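Local coordinates for caspase-1 (Spodoptera frugiperda, PDB 1M72), which cleaves protein substrates as an apoptotic cysteine protease of the caspase family, working as a dimer of heterodimers, at the interface of chains A and B. Sequence-based numbering; all coordinates share one arbitrary frame. Chains: chain A/B, Caspase-1.

The interface of chains A and B. Residues chain A 189, 253-256; chain B 255-258.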
ATOM      1  N   VAL A 189       1.594   7.193  -7.673  1.00 22.18           N
ATOM      2  CA  VAL A 189       0.571   6.195  -7.977  1.00 24.88           C
ATOM      3  C   VAL A 189       0.778   5.508  -9.337  1.00 23.07           C
ATOM      4  O   VAL A 189       1.190   6.171 -10.308  1.00 23.92           O
ATOM      5  CB  VAL A 189      -0.794   6.903  -7.997  1.00 28.26           C
ATOM      6  CG1 VAL A 189      -1.754   6.145  -8.839  1.00 32.91           C
ATOM      7  CG2 VAL A 189      -1.308   7.051  -6.568  1.00 29.38           C
ATOM      8  N   PRO A 253       2.073  10.115  -3.035  1.00 24.99           N
ATOM      9  CA  PRO A 253       2.823   8.853  -3.124  1.00 22.22           C
ATOM     10  C   PRO A 253       1.883   7.686  -2.950  1.00 21.90           C
ATOM     11  O   PRO A 253       0.708   7.872  -2.630  1.00 19.22           O
ATOM     12  CB  PRO A 253       3.796   8.943  -1.960  1.00 20.77           C
ATOM     13  CG  PRO A 253       3.979  10.402  -1.789  1.00 23.99           C
ATOM     14  CD  PRO A 253       2.553  10.905  -1.894  1.00 24.50           C
ATOM     15  N   CYS A 254       2.408   6.481  -3.136  1.00 21.82           N
ATOM     16  CA  CYS A 254       1.617   5.251  -3.003  1.00 18.80           C
ATOM     17  C   CYS A 254       2.347   4.328  -2.035  1.00 19.88           C
ATOM     18  O   CYS A 254       3.388   3.755  -2.377  1.00 20.72           O
ATOM     19  CB  CYS A 254       1.491   4.591  -4.383  1.00 20.04           C
ATOM     20  SG  CYS A 254       0.381   3.179  -4.440  1.00 23.90           S
ATOM     21  N   ILE A 255       1.800   4.167  -0.832  1.00 20.75           N
ATOM     22  CA  ILE A 255       2.455   3.354   0.211  1.00 19.28           C
ATOM     23  C   ILE A 255       1.852   1.959   0.248  1.00 18.48           C
ATOM     24  O   ILE A 255       0.681   1.815   0.507  1.00 20.70           O
ATOM     25  CB  ILE A 255       2.250   4.024   1.605  1.00 21.40           C
ATOM     26  CG1 ILE A 255       2.557   5.530   1.505  1.00 17.26           C
ATOM     27  CG2 ILE A 255       3.116   3.329   2.654  1.00 14.86           C
ATOM     28  CD1 ILE A 255       3.933   5.840   0.912  1.00 17.06           C
ATOM     29  N   THR A 256       2.650   0.938   0.005  1.00 18.55           N
ATOM     30  CA  THR A 256       2.152  -0.446  -0.022  1.00 19.35           C
ATOM     31  C   THR A 256       2.742  -1.197   1.202  1.00 20.57           C
ATOM     32  O   THR A 256       3.964  -1.362   1.318  1.00 17.96           O
ATOM     33  CB  THR A 256       2.566  -1.172  -1.361  1.00 17.81           C
ATOM     34  OG1 THR A 256       1.958  -0.515  -2.494  1.00 20.95           O
ATOM     35  CG2 THR A 256       2.112  -2.669  -1.322  1.00 18.62           C
TER
ATOM     36  N   ILE B 255      -1.859  -3.736   1.873  1.00 18.94           N
ATOM     37  CA  ILE B 255      -2.542  -2.490   2.167  1.00 13.92           C
ATOM     38  C   ILE B 255      -1.899  -1.405   1.368  1.00 15.29           C
ATOM     39  O   ILE B 255      -0.712  -1.109   1.584  1.00 13.93           O
ATOM     40  CB  ILE B 255      -2.348  -2.099   3.673  1.00 16.83           C
ATOM     41  CG1 ILE B 255      -2.643  -3.304   4.582  1.00 17.31           C
ATOM     42  CG2 ILE B 255      -3.252  -0.978   4.028  1.00 15.03           C
ATOM     43  CD1 ILE B 255      -4.019  -3.946   4.290  1.00 15.46           C
ATOM     44  N   THR B 256      -2.678  -0.785   0.481  1.00 13.23           N
ATOM     45  CA  THR B 256      -2.166   0.294  -0.364  1.00 16.72           C
ATOM     46  C   THR B 256      -2.789   1.599   0.075  1.00 17.07           C
ATOM     47  O   THR B 256      -4.010   1.766   0.053  1.00 16.97           O
ATOM     48  CB  THR B 256      -2.460   0.034  -1.877  1.00 18.18           C
ATOM     49  OG1 THR B 256      -1.889  -1.228  -2.265  1.00 21.86           O
ATOM     50  CG2 THR B 256      -1.836   1.134  -2.765  1.00 18.03           C
ATOM     51  N   SER B 257      -1.941   2.534   0.473  1.00 16.82           N
ATOM     52  CA  SER B 257      -2.443   3.792   0.964  1.00 19.00           C
ATOM     53  C   SER B 257      -1.895   5.025   0.279  1.00 19.26           C
ATOM     54  O   SER B 257      -0.669   5.144   0.044  1.00 17.98           O
ATOM     55  CB  SER B 257      -2.197   3.879   2.494  1.00 21.23           C
ATOM     56  OG  SER B 257      -2.259   5.195   3.018  1.00 21.92           O
ATOM     57  N   MET B 258      -2.848   5.905  -0.061  1.00 18.95           N
ATOM     58  CA  MET B 258      -2.609   7.225  -0.633  1.00 19.06           C
ATOM     59  C   MET B 258      -3.145   8.243   0.403  1.00 18.80           C
ATOM     60  O   MET B 258      -3.291   9.424   0.082  1.00 19.85           O
ATOM     61  CB  MET B 258      -3.383   7.439  -1.935  1.00 20.16           C
ATOM     62  CG  MET B 258      -2.704   6.916  -3.188  1.00 24.89           C
ATOM     63  SD  MET B 258      -2.531   5.137  -3.277  1.00 33.99           S
ATOM     64  CE  MET B 258      -4.123   4.543  -3.388  1.00 20.21           C
TER
HETATM   65  O   HOH W   1       0.078  -1.414  -4.034  1.00 12.10           O
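A:Ile255 and B:Ser257 pair as antiparallel strand neighbours, joining strand 254-257 of one chain to its twin in the other. A:Ile255 N donates to B:Ser257 O at 2.8 Å, with the donor tilted 19° from the carbonyl plane. In return B:Ser257 N donates to A:Ile255 O at 2.7 Å, nearly straight at the hydrogen and in the carbonyl plane. Both bonds use main-chain groups and so constrain the side chains less, though beta-branched isoleucine suits an extended strand. The two-fold axis relates A:Thr256 to B:Thr256, the next antiparallel pair. Their side chains lie alongside each other, pointing the same way, and each hydroxyl stands beside its own backbone N. The OG1 atoms do not bond directly; a water bridges them, 2.6 Å from A:Thr256 OG1 and 2.7 Å from B:Thr256 OG1. Threonine suits this position because its branched CB favours a strand while its two arms divide the work: OG1 holds the water and the methyl CG2 of B:Thr256 packs against A:Cys254 SG. B:Met258 extends the apolar contact. Its CB lies at the margin, near the carbonyl oxygen of A:Pro253; CG sits 3.6 Å from A:Pro253 O and 3.7 Å from A:Val189 CG2, and the methionine side chain as a whole crosses that of A:Val189 at about a right angle. Bends at chi2 and chi3 (both 66°) fold the chain onward: SD comes 3.7 Å from A:Cys254 SG, and CE turns away beyond it. Flexible methionine can bend to lie against both the valine methyl and the small, polarisable cysteine sulfur. The centre of this contact lies about 14 Å from the catalytic A:Cys150. Repeated by symmetry, this strand pairing helps join the two p19/p12 heterodimers into a continuous sheet across the caspase heterotetramer.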